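Local coordinates for protein CLPV1 (Pseudomonas aeruginosa, PDB 4UQW) that probably drives disassembly of the contracted TssB-TssC sheath in type VI secretion as a Clp-family ATPase, of which this is the N domain, at residues N16-K21 against H45-L50; L40-H45 against D78-G83; Y118-I123 against E146-R151. All blocks are in the same frame, centred on the assembly; numbering follows the deposited sequence.

Contact 1 of 3, residues N16-K21 against H45-L50; sequences NSLAYK and HQILQL
Leu18 lies in the first turn of helix 17-33. Of its partners, Ile47 lies near the C-terminal end of helix 40-49, and Leu50 just beyond it. Leu50 has left helical geometry, with psi 164°. Leu50 N still bonds to Ile47 O at 3.1 Å, a short i to i+3 step. The CB of Leu50 is directed at segment 16-21.

The contact is apolar and rests mainly on two leucines. Their side chains slide past each other in opposite directions. Leu50 CD1 lies 3.6 Å from Leu18 CG. It is also 3.7 Å from Leu18 CD2 and 3.8 Å from Leu18 CD1, so one methyl packs against the whole fork of the other leucine. Leu18 presents this fork because its CG is anti to the backbone N (chi1 -178°). Ile47 adds a looser touch, with its CG2 4.5 Å from Leu18 CD2.

The two helices belong to the mainly helical fold of the Clp N domain, and the start of one meets the end of the other here. Asn16 is the N-cap of helix 17-33. Its OD1 accepts from Ala19 N at 2.8 Å, with an N-H...O angle of 167°. The bond ties down an amide N-H of the first turn, next to Leu18. Asn16 ND2 is held in turn by Glu161 OE1, so both ends of the amide are engaged.

Thr116, at the start of helix 116-124, touches both Leu18 and Ile47. Ile47 also packs on Ala22, one turn beyond Leu18 on helix 17-33. Tyr20, two residues after Leu18, belongs to the benzamidine pocket together with Arg8, Phe12 and Leu90.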
# COMPACT_ATOMS: atom_id res chain seq x y z
N ASN A 16 7.21 8.55 -1.82
CA ASN A 16 8.04 8.69 -3.04
C ASN A 16 7.18 8.78 -4.29
O ASN A 16 5.92 8.72 -4.20
CB ASN A 16 9.09 7.57 -3.13
CG ASN A 16 8.51 6.20 -3.48
OD1 ASN A 16 7.31 6.04 -3.79
ND2 ASN A 16 9.36 5.17 -3.42
N SER A 17 7.82 8.97 -5.46
CA SER A 17 7.02 9.27 -6.62
C SER A 17 6.23 8.05 -7.08
O SER A 17 5.09 8.19 -7.49
CB SER A 17 7.93 9.79 -7.74
OG SER A 17 8.80 8.77 -8.17
N LEU A 18 6.81 6.87 -6.95
CA LEU A 18 6.07 5.67 -7.40
C LEU A 18 4.80 5.50 -6.55
O LEU A 18 3.65 5.27 -7.06
CB LEU A 18 7.02 4.44 -7.33
CG LEU A 18 6.38 3.12 -7.82
CD1 LEU A 18 7.46 2.16 -8.37
CD2 LEU A 18 5.58 2.41 -6.73
N ALA A 19 4.93 5.59 -5.22
CA ALA A 19 3.80 5.38 -4.32
C ALA A 19 2.76 6.47 -4.51
O ALA A 19 1.55 6.18 -4.50
CB ALA A 19 4.23 5.34 -2.84
N TYR A 20 3.16 7.75 -4.66
CA TYR A 20 2.20 8.82 -4.77
C TYR A 20 1.50 8.76 -6.13
O TYR A 20 0.27 8.94 -6.22
CB TYR A 20 2.86 10.20 -4.63
CG TYR A 20 2.03 11.32 -3.99
CD1 TYR A 20 0.64 11.32 -3.98
CD2 TYR A 20 2.66 12.32 -3.26
CE1 TYR A 20 -0.10 12.33 -3.37
CE2 TYR A 20 1.95 13.36 -2.67
CZ TYR A 20 0.57 13.36 -2.71
OH TYR A 20 -0.20 14.33 -2.10
N LYS A 21 2.24 8.48 -7.18
CA LYS A 21 1.58 8.36 -8.50
C LYS A 21 0.59 7.22 -8.48
O LYS A 21 -0.46 7.27 -9.14
CB LYS A 21 2.63 8.18 -9.62
CG LYS A 21 3.38 9.52 -9.90
CD LYS A 21 4.49 9.30 -10.95
CE LYS A 21 5.34 10.56 -11.15
NZ LYS A 21 6.66 10.18 -11.75
N HIS A 45 -3.33 -2.81 -6.03
CA HIS A 45 -3.56 -3.25 -7.40
C HIS A 45 -2.80 -2.31 -8.41
O HIS A 45 -2.14 -2.79 -9.34
CB HIS A 45 -5.07 -3.30 -7.66
CG HIS A 45 -5.39 -3.51 -9.10
ND1 HIS A 45 -5.43 -4.75 -9.70
CD2 HIS A 45 -5.62 -2.60 -10.07
CE1 HIS A 45 -5.74 -4.60 -10.98
NE2 HIS A 45 -5.85 -3.31 -11.23
N GLN A 46 -2.87 -1.01 -8.18
CA GLN A 46 -2.22 -0.08 -9.10
C GLN A 46 -0.71 -0.19 -9.03
O GLN A 46 -0.01 -0.11 -10.08
CB GLN A 46 -2.66 1.38 -8.82
CG GLN A 46 -4.06 1.64 -9.37
CD GLN A 46 -4.21 1.49 -10.85
OE1 GLN A 46 -3.36 1.92 -11.67
NE2 GLN A 46 -5.25 0.82 -11.21
N ILE A 47 -0.16 -0.42 -7.85
CA ILE A 47 1.29 -0.61 -7.75
C ILE A 47 1.72 -1.85 -8.53
O ILE A 47 2.73 -1.80 -9.28
CB ILE A 47 1.72 -0.72 -6.24
CG1 ILE A 47 1.58 0.63 -5.54
CG2 ILE A 47 3.17 -1.30 -6.12
CD1 ILE A 47 1.53 0.50 -4.00
N LEU A 48 0.93 -2.92 -8.44
CA LEU A 48 1.30 -4.18 -9.08
C LEU A 48 1.10 -4.12 -10.60
O LEU A 48 1.58 -5.02 -11.31
CB LEU A 48 0.51 -5.33 -8.46
CG LEU A 48 1.09 -5.59 -7.05
CD1 LEU A 48 0.10 -6.44 -6.29
CD2 LEU A 48 2.42 -6.27 -7.12
N GLN A 49 0.40 -3.08 -11.10
CA GLN A 49 0.26 -2.86 -12.56
C GLN A 49 1.53 -2.32 -13.22
O GLN A 49 1.67 -2.44 -14.45
CB GLN A 49 -0.89 -1.90 -12.87
CG GLN A 49 -2.28 -2.48 -12.61
CD GLN A 49 -2.67 -3.50 -13.67
OE1 GLN A 49 -2.46 -4.70 -13.49
NE2 GLN A 49 -3.21 -3.03 -14.79
N LEU A 50 2.44 -1.77 -12.41
CA LEU A 50 3.70 -1.21 -12.89
C LEU A 50 4.66 -2.34 -13.29
O LEU A 50 4.47 -3.49 -12.92
CB LEU A 50 4.33 -0.36 -11.77
CG LEU A 50 3.46 0.80 -11.25
CD1 LEU A 50 4.18 1.36 -10.01
CD2 LEU A 50 3.41 1.89 -12.32

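Contact 2 of 3, residues L40-H45 against D78-G83; sequences LVHWFH and DRLPRG
The His42 imidazole is met obliquely by a methyl of Leu80. Leu80 CD1 is 3.5 Å from His42 CE1 and equally close to His42 NE2. Both ring nitrogens are engaged: ND1 bonds to the backbone N of Glu39 and NE2 to Asn35 OD1. This pairing is consistent with a neutral ring protonated on NE2, and it fixes the ring's rotation. The other flat group is the guanidinium of Arg82, whose partner Asp78 also lies within segment 78-83. Asp78 OD1 lies at its edge, in plane, but the salt bridge is long, 3.6 Å from Arg82 NH2. Asp78 OD1 has a second partner in Arg33.

Val41 and Leu80 meet tip to tip, with Val41 CG1 4.0 Å from Leu80 CD1. With chi1 at 66°, CG1 is the branch of Val41 that reaches Leu80. The same Leu80 methyl thus serves both neighbours on helix 40-49.

Leu80 comes just after helix 66-79 and packs on helix 40-49. Val41 and His42 also pack on Leu77 of helix 66-79. His42 touches Phe29 and Cys30 of helix 17-33, while Leu40 and Trp43 reach helix 92-108. Asn35 and Glu39 flank strand 37-38 in sequence, so His42 links the first turn of helix 40-49 to that strand connection.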
# COMPACT_ATOMS: atom_id res chain seq x y z
N LEU A 40 -6.91 0.40 0.28
CA LEU A 40 -5.66 -0.30 0.10
C LEU A 40 -5.69 -1.23 -1.14
O LEU A 40 -4.69 -1.34 -1.86
CB LEU A 40 -5.33 -1.13 1.33
CG LEU A 40 -4.97 -0.39 2.61
CD1 LEU A 40 -4.81 -1.42 3.78
CD2 LEU A 40 -3.70 0.39 2.45
N VAL A 41 -6.84 -1.89 -1.40
CA VAL A 41 -6.84 -2.81 -2.54
C VAL A 41 -6.64 -2.03 -3.88
O VAL A 41 -5.91 -2.50 -4.77
CB VAL A 41 -8.13 -3.65 -2.56
CG1 VAL A 41 -9.38 -2.78 -2.81
CG2 VAL A 41 -8.03 -4.72 -3.66
N HIS A 42 -7.21 -0.81 -4.00
CA HIS A 42 -6.98 -0.02 -5.22
C HIS A 42 -5.50 0.33 -5.35
O HIS A 42 -4.94 0.30 -6.45
CB HIS A 42 -7.77 1.30 -5.21
CG HIS A 42 -9.26 1.15 -5.24
ND1 HIS A 42 -10.01 1.41 -4.12
CD2 HIS A 42 -10.12 0.81 -6.23
CE1 HIS A 42 -11.30 1.26 -4.41
NE2 HIS A 42 -11.38 0.89 -5.68
N TRP A 43 -4.89 0.74 -4.24
CA TRP A 43 -3.51 1.25 -4.25
C TRP A 43 -2.57 0.10 -4.61
O TRP A 43 -1.69 0.23 -5.48
CB TRP A 43 -3.17 1.78 -2.86
CG TRP A 43 -1.94 2.65 -2.84
CD1 TRP A 43 -1.23 3.10 -3.90
CD2 TRP A 43 -1.38 3.20 -1.66
NE1 TRP A 43 -0.20 3.94 -3.44
CE2 TRP A 43 -0.32 4.04 -2.06
CE3 TRP A 43 -1.75 3.14 -0.29
CZ2 TRP A 43 0.46 4.75 -1.12
CZ3 TRP A 43 -1.00 3.84 0.64
CH2 TRP A 43 0.10 4.65 0.20
N PHE A 44 -2.75 -1.04 -3.92
CA PHE A 44 -1.85 -2.18 -4.15
C PHE A 44 -2.06 -2.74 -5.58
O PHE A 44 -1.09 -3.11 -6.27
CB PHE A 44 -2.07 -3.27 -3.09
CG PHE A 44 -1.28 -3.03 -1.86
CD1 PHE A 44 -1.16 -1.76 -1.37
CD2 PHE A 44 -0.62 -4.07 -1.19
CE1 PHE A 44 -0.43 -1.50 -0.21
CE2 PHE A 44 0.14 -3.80 -0.03
CZ PHE A 44 0.21 -2.54 0.44
N HIS A 45 -3.33 -2.81 -6.03
CA HIS A 45 -3.56 -3.25 -7.40
C HIS A 45 -2.80 -2.31 -8.41
O HIS A 45 -2.14 -2.79 -9.34
CB HIS A 45 -5.07 -3.30 -7.66
CG HIS A 45 -5.39 -3.51 -9.10
ND1 HIS A 45 -5.43 -4.75 -9.70
CD2 HIS A 45 -5.62 -2.60 -10.07
CE1 HIS A 45 -5.74 -4.60 -10.98
NE2 HIS A 45 -5.85 -3.31 -11.23
N ASP A 78 -13.67 -6.31 -7.43
CA ASP A 78 -14.97 -6.56 -8.10
C ASP A 78 -16.09 -6.63 -7.08
O ASP A 78 -17.26 -6.43 -7.41
CB ASP A 78 -14.94 -7.85 -8.94
CG ASP A 78 -14.20 -7.66 -10.26
OD1 ASP A 78 -13.97 -6.50 -10.65
OD2 ASP A 78 -13.80 -8.66 -10.90
N ARG A 79 -15.75 -6.90 -5.83
CA ARG A 79 -16.75 -7.01 -4.79
C ARG A 79 -17.06 -5.70 -4.05
O ARG A 79 -18.05 -5.61 -3.34
CB ARG A 79 -16.33 -8.09 -3.77
CG ARG A 79 -16.39 -9.54 -4.33
CD ARG A 79 -16.01 -10.57 -3.25
NE ARG A 79 -15.75 -11.91 -3.79
CZ ARG A 79 -14.54 -12.47 -3.84
NH1 ARG A 79 -13.48 -11.81 -3.38
NH2 ARG A 79 -14.39 -13.69 -4.34
N LEU A 80 -16.23 -4.66 -4.22
CA LEU A 80 -16.55 -3.40 -3.57
C LEU A 80 -17.87 -2.84 -4.00
O LEU A 80 -18.33 -3.07 -5.11
CB LEU A 80 -15.46 -2.36 -3.90
CG LEU A 80 -14.05 -2.71 -3.43
CD1 LEU A 80 -13.04 -1.68 -3.92
CD2 LEU A 80 -14.08 -2.73 -1.92
N PRO A 81 -18.50 -2.04 -3.12
CA PRO A 81 -19.75 -1.40 -3.53
C PRO A 81 -19.54 -0.44 -4.70
O PRO A 81 -18.46 0.21 -4.78
CB PRO A 81 -20.22 -0.68 -2.27
CG PRO A 81 -19.15 -0.67 -1.34
CD PRO A 81 -18.08 -1.67 -1.76
N ARG A 82 -20.53 -0.35 -5.58
CA ARG A 82 -20.41 0.45 -6.80
C ARG A 82 -21.52 1.46 -6.90
O ARG A 82 -22.37 1.54 -6.03
CB ARG A 82 -20.42 -0.42 -8.06
CG ARG A 82 -19.29 -1.42 -8.20
CD ARG A 82 -19.53 -2.39 -9.38
NE ARG A 82 -18.41 -3.32 -9.61
CZ ARG A 82 -18.27 -4.12 -10.67
NH1 ARG A 82 -19.19 -4.12 -11.64
NH2 ARG A 82 -17.22 -4.93 -10.77
N GLY A 83 -21.49 2.22 -7.99
CA GLY A 83 -22.51 3.23 -8.24
C GLY A 83 -22.62 4.29 -7.18
O GLY A 83 -23.69 4.85 -6.92

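Contact 3 of 3, residues Y118-I123 against E146-R151; sequences YLVIGI and EALTER
Ile121 and Leu148 mark the closest backbone approach of the two helical segments, with 7.2 Å between Ile121 CA and Leu148 CA. The axes of segments 118-123 and 146-150 come within 10.3 Å and run in roughly opposed directions, 139° apart. This is ordinary apolar packing of two helices in the mainly helical N domain.

Ile121 can be followed outward. Its CB is directed at segment 146-151 and splits into two branches. The short branch, CG2, meets the methyl of Thr149, with Ile121 CG2 3.8 Å from Thr149 CG2. Leu148 has two deposited conformers; the distances to its side chain are those of one and are doubtful for the other. The longer branch of Ile121 starts with CG1, which lies 3.7 Å from Leu148 CD2. It is nearly as near the branch point of that residue, with Ile121 CG1 3.8 Å from Leu148 CG. The chain stays extended (chi2 165°), and its tip, Ile121 CD1, is 4.0 Å from Thr149 CG2. Ile121 therefore fits against two successive residues of the opposite helix.

Val120 completes the apolar patch. Its CG1 is anti to the backbone N (chi1 175°) and lies 3.6 Å from Leu148 CD2. The two side chains cross at about a right angle. Leu148 CD2 is thus in touch with both Val120 and Ile121.

Thr149 divides its two branches between different tasks. The methyl joins the apolar packing. OG1 is bonded to Val145 O, one turn back on its own helix, so the hydroxyl is satisfied without a partner on segment 118-123.

Around this helix pair, Ile121 also packs on Tyr104 of helix 92-108 and on Phe152 of helix 152-156. Leu148 touches Tyr155, and Val120 reaches Leu143. Thr149 rests on Met108 of helix 92-108, while Leu119 and Ile123 pack on helix 40-49.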
# COMPACT_ATOMS: atom_id res chain seq x y z
N TYR A 118 8.23 0.21 2.74
CA TYR A 118 7.96 0.72 4.10
C TYR A 118 6.47 0.72 4.40
O TYR A 118 6.08 0.55 5.56
CB TYR A 118 8.50 2.14 4.28
CG TYR A 118 9.98 2.29 4.04
CD1 TYR A 118 10.84 1.22 4.04
CD2 TYR A 118 10.50 3.56 3.79
CE1 TYR A 118 12.22 1.38 3.83
CE2 TYR A 118 11.88 3.75 3.57
CZ TYR A 118 12.71 2.66 3.57
OH TYR A 118 14.06 2.82 3.28
N LEU A 119 5.62 0.94 3.39
CA LEU A 119 4.19 0.78 3.60
C LEU A 119 3.85 -0.65 4.02
O LEU A 119 3.06 -0.85 4.94
CB LEU A 119 3.35 1.09 2.35
CG LEU A 119 3.53 2.49 1.78
CD1 LEU A 119 2.86 2.54 0.38
CD2 LEU A 119 2.83 3.53 2.68
N VAL A 120 4.48 -1.63 3.38
CA VAL A 120 4.21 -3.01 3.78
C VAL A 120 4.64 -3.26 5.23
O VAL A 120 3.88 -3.86 5.99
CB VAL A 120 4.96 -3.97 2.82
CG1 VAL A 120 4.82 -5.43 3.28
CG2 VAL A 120 4.34 -3.85 1.43
N ILE A 121 5.83 -2.80 5.64
CA ILE A 121 6.27 -3.01 7.00
C ILE A 121 5.33 -2.32 7.97
O ILE A 121 4.92 -2.92 8.98
CB ILE A 121 7.70 -2.47 7.20
CG1 ILE A 121 8.68 -3.40 6.46
CG2 ILE A 121 8.06 -2.37 8.70
CD1 ILE A 121 10.08 -2.76 6.29
N GLY A 122 4.94 -1.08 7.68
CA GLY A 122 4.08 -0.36 8.62
C GLY A 122 2.72 -1.07 8.78
O GLY A 122 2.14 -1.14 9.88
N ILE A 123 2.18 -1.56 7.66
CA ILE A 123 0.95 -2.35 7.72
C ILE A 123 1.10 -3.62 8.56
O ILE A 123 0.26 -3.94 9.39
CB ILE A 123 0.48 -2.66 6.25
CG1 ILE A 123 -0.08 -1.40 5.58
CG2 ILE A 123 -0.58 -3.81 6.21
CD1 ILE A 123 -0.22 -1.51 4.02
N GLU A 146 9.60 -9.77 10.40
CA GLU A 146 10.94 -9.84 10.95
C GLU A 146 11.99 -10.00 9.86
O GLU A 146 13.08 -9.42 9.92
CB GLU A 146 11.05 -11.02 11.95
CG GLU A 146 10.06 -11.01 13.11
CD GLU A 146 10.06 -9.70 13.89
OE1 GLU A 146 11.14 -9.08 14.03
OE2 GLU A 146 8.97 -9.29 14.37
N ALA A 147 11.63 -10.76 8.82
CA ALA A 147 12.53 -10.98 7.69
C ALA A 147 12.61 -9.71 6.86
O ALA A 147 13.67 -9.29 6.40
CB ALA A 147 12.05 -12.15 6.84
N LEU A 148 11.46 -9.08 6.65
CA LEU A 148 11.42 -7.91 5.83
C LEU A 148 12.18 -6.72 6.45
O LEU A 148 12.78 -5.94 5.73
CB LEU A 148 9.94 -7.55 5.56
CG LEU A 148 9.62 -6.50 4.53
CD1 LEU A 148 10.30 -6.81 3.21
CD2 LEU A 148 8.08 -6.46 4.38
N THR A 149 12.15 -6.58 7.78
CA THR A 149 12.90 -5.49 8.40
C THR A 149 14.40 -5.83 8.47
O THR A 149 15.24 -4.98 8.22
CB THR A 149 12.36 -5.15 9.81
OG1 THR A 149 12.41 -6.32 10.67
CG2 THR A 149 10.92 -4.63 9.73
N GLU A 150 14.75 -7.06 8.80
CA GLU A 150 16.16 -7.37 8.94
C GLU A 150 16.88 -7.54 7.61
O GLU A 150 18.11 -7.37 7.54
CB GLU A 150 16.28 -8.63 9.79
CG GLU A 150 15.79 -8.39 11.20
CD GLU A 150 16.93 -8.08 12.17
OE1 GLU A 150 18.05 -8.59 11.96
OE2 GLU A 150 16.70 -7.30 13.13
N ARG A 151 16.13 -7.91 6.57
CA ARG A 151 16.72 -8.30 5.29
C ARG A 151 16.07 -7.48 4.15
O ARG A 151 15.91 -7.98 3.04
CB ARG A 151 16.55 -9.82 5.06
CG ARG A 151 17.36 -10.60 6.14
CD ARG A 151 17.49 -12.11 5.89
NE ARG A 151 16.20 -12.78 5.93
CZ ARG A 151 15.79 -13.67 5.03
NH1 ARG A 151 16.59 -14.01 4.02
NH2 ARG A 151 14.59 -14.24 5.14

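Contacts 1 and 2 share helix 40-49. Contact 1 uses its C-terminal end and contact 2 its first turn. They are also joined directly: Ala19 O and Trp43 NE1 are 3.0 Å apart, a probable hydrogen bond. Contact 3 uses other helices but meets the same helix, with Trp43 CH2 3.5 Å from Leu119 CD1. Contacts 2 and 3 are buried and lie on opposite sides of the chain's centre. Contact 1 is closer to that centre yet only partly buried. Contacts 1 and 3 are purely apolar across the segments; contact 2 adds an imidazole to a leucine-valine touch. Contact 3 is a helix pair, while contact 1 joins helix ends.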